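Local coordinates for Fe-regulated protein B (Neisseria meningitidis, PDB 4AIP) that takes up iron across the meningococcal outer membrane as a TonB-dependent transporter, and may handle siderophore-borne iron as in its family, at residues B[108-113]-B[534-539]. Sequence-based numbering, arbitrary orientation.
Sequences TLRGMG and ARNTEI
R110 of the plug reaches the barrel wall and meets the carboxylate of E538 end-on in a buried salt bridge. NH1 of R110 gives a hydrogen bond to OE1 of E538 at 3.1 Å. NH2 of R110 reaches OE2 of E538 at 3.2 Å, on the syn lone pair. A weak third bond runs from NH2 of R110 to OE1 of E538. The fit is not flat: guanidinium and carboxylate planes lie 36° apart, and OE2 is tilted from the guanidinium plane while OE1 stays near it. R110 spans the gap because its chain is extended from CG to NE. CG of E538 sits between the backbone N and the carbonyl carbon (chi1 86°), and the chain is extended beyond CG, which brings the carboxylate to R110.

Tight contact is confined to these two charged groups. Elsewhere the segments stand well apart: the CA atoms of R110 and N536, the nearest pair, are 12.7 Å apart. N536 adds only a loose approach to the guanidinium. I539, further along the strand, is exposed.

R110 begins the central pair of a type I' turn, L109 to M112, which joins strands 107-109 and 112-113. F555 of strand 548-563 makes a cation-pi contact with R110, and S553 bonds weakly to E538. Strand 532-544 lies between strands 495-506 and 548-563 in the barrel, so the bridge ties a plug hairpin to the inner barrel wall.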
loop_
_atom_site.group_PDB
_atom_site.type_symbol
_atom_site.label_atom_id
_atom_site.label_comp_id
_atom_site.label_asym_id
_atom_site.label_seq_id
_atom_site.Cartn_x
_atom_site.Cartn_y
_atom_site.Cartn_z
ATOM N N THR B 108 -14.704 -25.128 15.880
ATOM C CA THR B 108 -14.850 -26.405 16.576
ATOM C C THR B 108 -15.299 -27.406 15.560
ATOM O O THR B 108 -16.053 -27.068 14.648
ATOM C CB THR B 108 -15.853 -26.381 17.720
ATOM O OG1 THR B 108 -17.117 -26.017 17.176
ATOM C CG2 THR B 108 -15.433 -25.377 18.725
ATOM N N LEU B 109 -14.793 -28.632 15.731
ATOM C CA LEU B 109 -15.216 -29.804 14.973
ATOM C C LEU B 109 -15.605 -30.878 16.027
ATOM O O LEU B 109 -14.826 -31.202 16.974
ATOM C CB LEU B 109 -14.092 -30.278 14.060
ATOM C CG LEU B 109 -14.435 -31.471 13.152
ATOM C CD1 LEU B 109 -15.609 -31.205 12.246
ATOM C CD2 LEU B 109 -13.223 -31.860 12.270
ATOM N N ARG B 110 -16.834 -31.391 15.887
ATOM C CA ARG B 110 -17.504 -32.292 16.876
ATOM C C ARG B 110 -17.232 -31.696 18.211
ATOM O O ARG B 110 -16.748 -32.392 19.109
ATOM C CB ARG B 110 -16.921 -33.702 16.821
ATOM C CG ARG B 110 -17.045 -34.418 15.513
ATOM C CD ARG B 110 -16.473 -35.821 15.585
ATOM N NE ARG B 110 -16.926 -36.654 14.447
ATOM C CZ ARG B 110 -16.320 -37.777 14.058
ATOM N NH1 ARG B 110 -15.237 -38.243 14.728
ATOM N NH2 ARG B 110 -16.791 -38.433 13.013
ATOM N N GLY B 111 -17.374 -30.387 18.331
ATOM C CA GLY B 111 -17.235 -29.757 19.659
ATOM C C GLY B 111 -15.806 -29.490 20.145
ATOM O O GLY B 111 -15.594 -28.853 21.217
ATOM N N MET B 112 -14.828 -29.965 19.378
ATOM C CA MET B 112 -13.437 -29.827 19.741
ATOM C C MET B 112 -12.783 -28.618 19.059
ATOM O O MET B 112 -12.907 -28.456 17.806
ATOM C CB MET B 112 -12.679 -31.079 19.353
ATOM C CG MET B 112 -12.961 -32.394 20.122
ATOM S SD MET B 112 -12.835 -32.267 21.920
ATOM C CE MET B 112 -11.106 -31.789 22.091
ATOM N N GLY B 113 -12.095 -27.780 19.861
ATOM C CA GLY B 113 -11.381 -26.579 19.368
ATOM C C GLY B 113 -10.040 -26.703 18.623
ATOM O O GLY B 113 -9.496 -27.807 18.445
ATOM N N ALA B 534 -5.078 -40.300 21.813
ATOM C CA ALA B 534 -6.474 -40.457 21.490
ATOM C C ALA B 534 -6.743 -41.874 21.107
ATOM O O ALA B 534 -5.935 -42.488 20.391
ATOM C CB ALA B 534 -6.863 -39.541 20.276
ATOM N N ARG B 535 -7.918 -42.366 21.510
ATOM C CA ARG B 535 -8.392 -43.656 21.101
ATOM C C ARG B 535 -9.768 -43.351 20.565
ATOM O O ARG B 535 -10.705 -42.992 21.323
ATOM C CB ARG B 535 -8.438 -44.613 22.313
ATOM C CG ARG B 535 -8.597 -46.126 21.936
ATOM C CD ARG B 535 -9.565 -46.915 22.816
ATOM N NE ARG B 535 -9.395 -46.526 24.209
ATOM C CZ ARG B 535 -10.371 -46.484 25.126
ATOM N NH1 ARG B 535 -11.593 -46.806 24.805
ATOM N NH2 ARG B 535 -10.112 -46.097 26.372
ATOM N N ASN B 536 -9.891 -43.452 19.258
ATOM C CA ASN B 536 -11.080 -43.055 18.604
ATOM C C ASN B 536 -11.687 -44.271 17.899
ATOM O O ASN B 536 -11.068 -44.907 17.039
ATOM C CB ASN B 536 -10.803 -41.894 17.641
ATOM C CG ASN B 536 -11.977 -41.610 16.724
ATOM O OD1 ASN B 536 -12.997 -40.996 17.138
ATOM N ND2 ASN B 536 -11.864 -42.090 15.469
ATOM N N THR B 537 -12.912 -44.605 18.288
ATOM C CA THR B 537 -13.601 -45.734 17.693
ATOM C C THR B 537 -14.809 -45.191 17.039
ATOM O O THR B 537 -15.498 -44.349 17.643
ATOM C CB THR B 537 -14.142 -46.670 18.787
ATOM O OG1 THR B 537 -13.071 -46.995 19.700
ATOM C CG2 THR B 537 -14.721 -47.942 18.159
ATOM N N GLU B 538 -15.113 -45.668 15.839
ATOM C CA GLU B 538 -16.337 -45.201 15.244
ATOM C C GLU B 538 -16.924 -46.092 14.187
ATOM O O GLU B 538 -16.201 -46.902 13.595
ATOM C CB GLU B 538 -16.134 -43.765 14.770
ATOM C CG GLU B 538 -15.568 -43.474 13.456
ATOM C CD GLU B 538 -15.699 -41.967 13.202
ATOM O OE1 GLU B 538 -14.901 -41.169 13.809
ATOM O OE2 GLU B 538 -16.643 -41.599 12.416
ATOM N N ILE B 539 -18.223 -45.963 13.971
ATOM C CA ILE B 539 -18.931 -46.720 12.910
ATOM C C ILE B 539 -19.641 -45.783 11.926
ATOM O O ILE B 539 -19.843 -44.596 12.245
ATOM C CB ILE B 539 -19.989 -47.665 13.518
ATOM C CG1 ILE B 539 -20.786 -46.922 14.596
ATOM C CG2 ILE B 539 -19.247 -48.886 14.174
ATOM C CD1 ILE B 539 -22.185 -47.372 14.742
#